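Dipeptide transport protein DPPA (Bacillus subtilis, PDB 1HI9) hydrolyses N-terminal residues from peptides containing D-amino acids, as a zinc-dependent aminopeptidase whose ten subunits enclose the active sites in a central chamber. Local coordinates at the interface of chains A and B and the interface of chains A and C. Sequence-based numbering; all coordinates share one arbitrary frame. Chains: chain A/B/C, Dipeptide transport protein DPPA.

Contact 1: the interface of chains A and B. Residues chain A 108, 122, 222-224, 245; chain B 108, 122, 222-224, 245.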
loop_
_atom_site.group_PDB
_atom_site.type_symbol
_atom_site.label_atom_id
_atom_site.label_comp_id
_atom_site.label_asym_id
_atom_site.label_seq_id
_atom_site.Cartn_x
_atom_site.Cartn_y
_atom_site.Cartn_z
ATOM N N SER A 108 -29.258 20.301 -1.232
ATOM C CA SER A 108 -30.003 20.654 -2.427
ATOM C C SER A 108 -30.188 22.150 -2.687
ATOM O O SER A 108 -30.973 22.526 -3.549
ATOM C CB SER A 108 -31.374 19.964 -2.379
ATOM O OG SER A 108 -31.229 18.570 -2.167
ATOM N N ARG A 122 -31.515 14.623 0.816
ATOM C CA ARG A 122 -31.793 15.748 -0.062
ATOM C C ARG A 122 -32.578 16.800 0.690
ATOM O O ARG A 122 -32.333 17.988 0.513
ATOM C CB ARG A 122 -32.570 15.296 -1.294
ATOM C CG ARG A 122 -31.675 14.902 -2.447
ATOM C CD ARG A 122 -32.508 14.478 -3.612
ATOM N NE ARG A 122 -33.447 15.516 -4.060
ATOM C CZ ARG A 122 -33.115 16.554 -4.819
ATOM N NH1 ARG A 122 -31.862 16.714 -5.223
ATOM N NH2 ARG A 122 -34.040 17.418 -5.200
ATOM N N GLU A 222 -36.073 12.925 2.629
ATOM C CA GLU A 222 -35.997 12.539 1.233
ATOM C C GLU A 222 -34.531 12.212 0.971
ATOM O O GLU A 222 -33.660 13.067 1.150
ATOM C CB GLU A 222 -36.437 13.687 0.338
ATOM C CG GLU A 222 -36.523 13.304 -1.124
ATOM C CD GLU A 222 -36.908 14.476 -2.012
ATOM O OE1 GLU A 222 -37.950 15.113 -1.753
ATOM O OE2 GLU A 222 -36.163 14.756 -2.968
ATOM N N PHE A 223 -34.258 10.978 0.561
ATOM C CA PHE A 223 -32.891 10.548 0.283
ATOM C C PHE A 223 -32.555 10.661 -1.202
ATOM O O PHE A 223 -33.445 10.771 -2.049
ATOM C CB PHE A 223 -32.692 9.103 0.759
ATOM C CG PHE A 223 -32.857 8.932 2.242
ATOM C CD1 PHE A 223 -34.079 8.536 2.779
ATOM C CD2 PHE A 223 -31.794 9.198 3.109
ATOM C CE1 PHE A 223 -34.247 8.408 4.162
ATOM C CE2 PHE A 223 -31.945 9.077 4.499
ATOM C CZ PHE A 223 -33.177 8.679 5.032
ATOM N N ALA A 224 -31.264 10.633 -1.513
ATOM C CA ALA A 224 -30.813 10.748 -2.895
ATOM C C ALA A 224 -31.261 9.581 -3.773
ATOM O O ALA A 224 -31.667 9.797 -4.917
ATOM C CB ALA A 224 -29.298 10.885 -2.936
ATOM N N THR A 245 -38.519 8.729 -2.709
ATOM C CA THR A 245 -37.392 8.187 -1.970
ATOM C C THR A 245 -37.453 8.820 -0.591
ATOM O O THR A 245 -36.440 8.961 0.103
ATOM C CB THR A 245 -36.059 8.558 -2.624
ATOM O OG1 THR A 245 -35.935 9.985 -2.661
ATOM C CG2 THR A 245 -35.988 7.996 -4.032
ATOM N N SER B 108 -33.925 6.890 -8.432
ATOM C CA SER B 108 -34.966 7.315 -7.520
ATOM C C SER B 108 -36.223 6.433 -7.473
ATOM O O SER B 108 -37.241 6.828 -6.907
ATOM C CB SER B 108 -35.354 8.754 -7.863
ATOM O OG SER B 108 -34.200 9.584 -7.904
ATOM N N ARG B 122 -30.800 12.157 -10.396
ATOM C CA ARG B 122 -32.003 11.691 -9.734
ATOM C C ARG B 122 -33.090 11.459 -10.767
ATOM O O ARG B 122 -33.841 10.499 -10.663
ATOM C CB ARG B 122 -32.486 12.706 -8.712
ATOM C CG ARG B 122 -31.963 12.462 -7.319
ATOM C CD ARG B 122 -32.502 13.517 -6.398
ATOM N NE ARG B 122 -33.961 13.503 -6.309
ATOM C CZ ARG B 122 -34.666 12.628 -5.596
ATOM N NH1 ARG B 122 -34.054 11.677 -4.905
ATOM N NH2 ARG B 122 -35.982 12.726 -5.547
ATOM N N GLU B 222 -32.121 16.417 -13.102
ATOM C CA GLU B 222 -32.145 16.792 -11.703
ATOM C C GLU B 222 -31.015 16.001 -11.050
ATOM O O GLU B 222 -30.982 14.768 -11.120
ATOM C CB GLU B 222 -33.486 16.423 -11.066
ATOM C CG GLU B 222 -33.639 16.922 -9.639
ATOM C CD GLU B 222 -34.953 16.507 -9.015
ATOM O OE1 GLU B 222 -36.021 16.788 -9.611
ATOM O OE2 GLU B 222 -34.926 15.896 -7.925
ATOM N N PHE B 223 -30.077 16.710 -10.437
ATOM C CA PHE B 223 -28.943 16.070 -9.782
ATOM C C PHE B 223 -29.152 15.924 -8.282
ATOM O O PHE B 223 -29.992 16.601 -7.693
ATOM C CB PHE B 223 -27.653 16.861 -10.052
ATOM C CG PHE B 223 -27.270 16.921 -11.504
ATOM C CD1 PHE B 223 -27.653 17.998 -12.294
ATOM C CD2 PHE B 223 -26.530 15.893 -12.082
ATOM C CE1 PHE B 223 -27.314 18.048 -13.643
ATOM C CE2 PHE B 223 -26.186 15.929 -13.430
ATOM C CZ PHE B 223 -26.574 17.012 -14.210
ATOM N N ALA B 224 -28.389 15.033 -7.662
ATOM C CA ALA B 224 -28.512 14.804 -6.227
ATOM C C ALA B 224 -28.212 16.043 -5.385
ATOM O O ALA B 224 -28.945 16.331 -4.442
ATOM C CB ALA B 224 -27.608 13.643 -5.803
ATOM N N THR B 245 -32.081 21.670 -8.155
ATOM C CA THR B 245 -30.765 21.162 -8.519
ATOM C C THR B 245 -30.903 20.607 -9.932
ATOM O O THR B 245 -30.165 19.720 -10.355
ATOM C CB THR B 245 -30.309 20.038 -7.568
ATOM O OG1 THR B 245 -31.224 18.934 -7.636
ATOM C CG2 THR B 245 -30.239 20.556 -6.142
HETATM O O HOH W 1 -28.805 17.287 -1.891
#
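Four stretches of each chain meet across a two-fold axis: A:Glu222 and A:Phe223 close the extended strand 218-223, A:Ala224 turns off it with helix-like torsions (phi -64°), and A:Ser108, A:Arg122 and A:Thr245 lie in loops. The two arginines, A:Arg122 and B:Arg122, reach tip to tip past the axis, each chain bent at chi3 (58° in A:Arg122), so that their guanidinium groups lie nearly parallel and overlap at the rims. Like charges are thus brought together, and two glutamates probably offset them. A:Glu222 stretches out with CG anti to the backbone N, and its carboxylate OE2 takes the NE of A:Arg122 at 3.0 Å, in the guanidinium plane. The same OE2 lies over the face of the other guanidinium, in a salt bridge with NH2 of B:Arg122 at 3.3 Å. NH1 of A:Arg122 makes a weak, bent hydrogen bond to the carbonyl O of B:Ala224 at 3.0 Å and a weak one to B:Thr245 OG1, which lies at the guanidinium edge. That hydroxyl is positioned by its own bond to B:Phe223 O at 2.6 Å, on a lone pair of the carbonyl. An alanine in place of A:Arg122 would remove the guanidinium that bridges A:Glu222 and B:Glu222, and would probably leave these carboxylates, OE2 to OE2 5.2 Å apart, less well balanced and the joint looser. A:Ser108 OG lies over the rim of the A:Arg122 guanidinium, on the face turned away from B:Arg122, donates to A:Arg122 O, and is linked by a water to B:Ala224 O. Strand end and loops together form this dimer patch of the decamer, its centre about 11 Å from the nucleophile A:His115.

Contact 2: the interface of chains A and C. Residues chain A 64, 77-81, 83; chain C 16, 177-178, 180-184.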
loop_
_atom_site.group_PDB
_atom_site.type_symbol
_atom_site.label_atom_id
_atom_site.label_comp_id
_atom_site.label_asym_id
_atom_site.label_seq_id
_atom_site.Cartn_x
_atom_site.Cartn_y
_atom_site.Cartn_z
ATOM N N ASN A 64 -14.561 15.910 17.220
ATOM C CA ASN A 64 -13.334 15.951 18.001
ATOM C C ASN A 64 -12.375 16.910 17.284
ATOM O O ASN A 64 -11.149 16.725 17.278
ATOM C CB ASN A 64 -12.718 14.546 18.122
ATOM C CG ASN A 64 -12.513 13.871 16.773
ATOM O OD1 ASN A 64 -12.595 14.514 15.717
ATOM N ND2 ASN A 64 -12.225 12.571 16.801
ATOM N N LEU A 77 -16.210 22.517 27.070
ATOM C CA LEU A 77 -16.273 21.837 25.782
ATOM C C LEU A 77 -16.818 20.423 25.810
ATOM O O LEU A 77 -16.427 19.609 26.637
ATOM C CB LEU A 77 -14.882 21.805 25.130
ATOM C CG LEU A 77 -14.726 20.976 23.852
ATOM C CD1 LEU A 77 -15.475 21.633 22.707
ATOM C CD2 LEU A 77 -13.253 20.843 23.509
ATOM N N ILE A 78 -17.737 20.146 24.892
ATOM C CA ILE A 78 -18.315 18.818 24.756
ATOM C C ILE A 78 -17.646 18.275 23.511
ATOM O O ILE A 78 -17.883 18.768 22.406
ATOM C CB ILE A 78 -19.831 18.854 24.514
ATOM C CG1 ILE A 78 -20.551 19.303 25.787
ATOM C CG2 ILE A 78 -20.315 17.478 24.066
ATOM C CD1 ILE A 78 -22.062 19.329 25.664
ATOM N N SER A 79 -16.802 17.268 23.692
ATOM C CA SER A 79 -16.074 16.685 22.580
ATOM C C SER A 79 -16.403 15.205 22.460
ATOM O O SER A 79 -16.597 14.519 23.463
ATOM C CB SER A 79 -14.573 16.893 22.801
ATOM O OG SER A 79 -13.828 16.533 21.655
ATOM N N GLY A 80 -16.477 14.715 21.228
ATOM C CA GLY A 80 -16.792 13.315 21.019
ATOM C C GLY A 80 -18.128 13.101 20.324
ATOM O O GLY A 80 -18.957 14.007 20.266
ATOM N N ASP A 81 -18.341 11.896 19.807
ATOM C CA ASP A 81 -19.568 11.591 19.097
ATOM C C ASP A 81 -20.424 10.534 19.799
ATOM O O ASP A 81 -20.166 10.151 20.949
ATOM C CB ASP A 81 -19.246 11.153 17.661
ATOM C CG ASP A 81 -18.526 9.823 17.599
ATOM O OD1 ASP A 81 -17.868 9.460 18.593
ATOM O OD2 ASP A 81 -18.611 9.143 16.550
ATOM N N LYS A 83 -23.363 11.025 20.731
ATOM C CA LYS A 83 -24.082 11.746 21.781
ATOM C C LYS A 83 -25.578 11.641 21.492
ATOM O O LYS A 83 -26.014 11.815 20.355
ATOM C CB LYS A 83 -23.682 13.221 21.815
ATOM C CG LYS A 83 -22.251 13.451 22.222
ATOM C CD LYS A 83 -21.823 14.889 21.979
ATOM C CE LYS A 83 -21.897 15.240 20.501
ATOM N NZ LYS A 83 -21.057 16.419 20.199
ATOM N N PRO C 16 -11.641 12.657 24.390
ATOM C CA PRO C 16 -12.969 12.075 24.153
ATOM C C PRO C 16 -13.017 10.683 23.555
ATOM O O PRO C 16 -13.919 9.907 23.860
ATOM C CB PRO C 16 -13.610 13.087 23.214
ATOM C CG PRO C 16 -12.450 13.471 22.352
ATOM C CD PRO C 16 -11.327 13.667 23.361
ATOM N N ILE C 177 -20.517 11.470 28.595
ATOM C CA ILE C 177 -21.800 11.637 27.911
ATOM C C ILE C 177 -22.106 10.328 27.188
ATOM O O ILE C 177 -23.258 9.887 27.136
ATOM C CB ILE C 177 -21.762 12.825 26.909
ATOM C CG1 ILE C 177 -21.621 14.143 27.682
ATOM C CG2 ILE C 177 -23.047 12.858 26.064
ATOM C CD1 ILE C 177 -21.479 15.378 26.815
ATOM N N SER C 178 -21.063 9.709 26.635
ATOM C CA SER C 178 -21.177 8.421 25.941
ATOM C C SER C 178 -19.829 7.711 26.041
ATOM O O SER C 178 -18.880 8.238 26.615
ATOM C CB SER C 178 -21.551 8.608 24.466
ATOM O OG SER C 178 -20.417 8.900 23.660
ATOM N N SER C 180 -17.747 7.468 23.899
ATOM C CA SER C 180 -16.771 8.195 23.089
ATOM C C SER C 180 -17.075 9.685 23.024
ATOM O O SER C 180 -16.858 10.326 21.991
ATOM C CB SER C 180 -16.742 7.634 21.661
ATOM O OG SER C 180 -18.003 7.787 21.033
ATOM N N ALA C 181 -17.576 10.231 24.125
ATOM C CA ALA C 181 -17.931 11.645 24.194
ATOM C C ALA C 181 -17.951 12.111 25.635
ATOM O O ALA C 181 -18.431 11.405 26.519
ATOM C CB ALA C 181 -19.306 11.865 23.571
ATOM N N VAL C 182 -17.436 13.310 25.869
ATOM C CA VAL C 182 -17.412 13.851 27.210
ATOM C C VAL C 182 -17.515 15.364 27.227
ATOM O O VAL C 182 -17.314 16.031 26.213
ATOM C CB VAL C 182 -16.096 13.467 27.949
ATOM C CG1 VAL C 182 -16.018 11.952 28.151
ATOM C CG2 VAL C 182 -14.890 13.954 27.144
ATOM N N LYS C 183 -17.839 15.896 28.398
ATOM C CA LYS C 183 -17.908 17.335 28.607
ATOM C C LYS C 183 -16.696 17.527 29.511
ATOM O O LYS C 183 -16.656 17.001 30.625
ATOM C CB LYS C 183 -19.192 17.713 29.343
ATOM C CG LYS C 183 -19.259 19.174 29.796
ATOM C CD LYS C 183 -20.453 19.390 30.727
ATOM C CE LYS C 183 -20.393 20.732 31.418
ATOM N NZ LYS C 183 -21.393 20.839 32.509
ATOM N N CYS C 184 -15.703 18.255 29.026
ATOM C CA CYS C 184 -14.496 18.437 29.804
ATOM C C CYS C 184 -14.167 19.844 30.228
ATOM O O CYS C 184 -14.745 20.812 29.741
ATOM C CB CYS C 184 -13.304 17.838 29.050
ATOM S SG CYS C 184 -13.438 17.904 27.245
#
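The main-chain carbonyl oxygen of A:Asp81 is gripped by two serine hydroxyls of chain C: C:Ser178 OG donates at 3.0 Å, nearly along the C=O axis, and C:Ser180 OG adds a weak bond. Both hydroxyls stand between their own backbone N and carbonyl carbon, the crowded position (chi1 83° in C:Ser178). C:Ser178 OG also accepts the backbone N-H of C:Ser180, which ties the two serines into one clamp. The single hydroxyl hydrogen of C:Ser180 must be shared, or alternate, between that weak bond and a better one from its OG to the carboxylate OD1 of A:Asp81 at 3.0 Å, coming from above the carboxylate plane; the aspartate is folded back toward it by a chi1 of 68°. Beyond this clamp, strand 76-80 of chain A runs antiparallel to strand 181-184 of chain C. A:Ser79 and C:Val182 form a reciprocal backbone pair, C:Val182 N to A:Ser79 O at 2.8 Å and A:Ser79 N to C:Val182 O at 2.9 Å, each nearly along its carbonyl axis. Further on, C:Cys184 N meets A:Leu77 O at 2.8 Å, while the return bond from A:Leu77 N is weak. On one face of the paired strands A:Ile78 and C:Ile177 cross at about a right angle, CG2 of the former 3.6 Å from CD1 of the latter. Alongside them, CG of A:Lys83 touches the methyl of C:Ala181 at 3.6 Å and lies near C:Ile177 CG2. On the other face the ring of C:Pro16 sits over A:Ser79, its CB 3.9 Å from A:Ser79 CB and its CG toward the hydroxyl. A:Gly80 packs its CA against C:Ala181 CA and C:Pro16 CB. The site pairs strands of two subunits and is likely to help keep them in register within the decamer that encloses the proteolytic chamber.

The centres of contact 1 and contact 2 lie about 33 Å apart, and no chain A residue given belongs to both. Chain A therefore meets chains B and C through separate surfaces: strand 218-223 and nearby loops in contact 1, strand 76-80 and the segment after it in contact 2. Their logic differs too, a two-fold charged cluster against a strand-to-strand pairing that is not an exact two-fold. The centre of contact 1 is about 11 Å from A:His115, that of contact 2 about 15 Å from C:His115. Used together in every subunit, such unlike joints would allow closure of the decamer around its chamber.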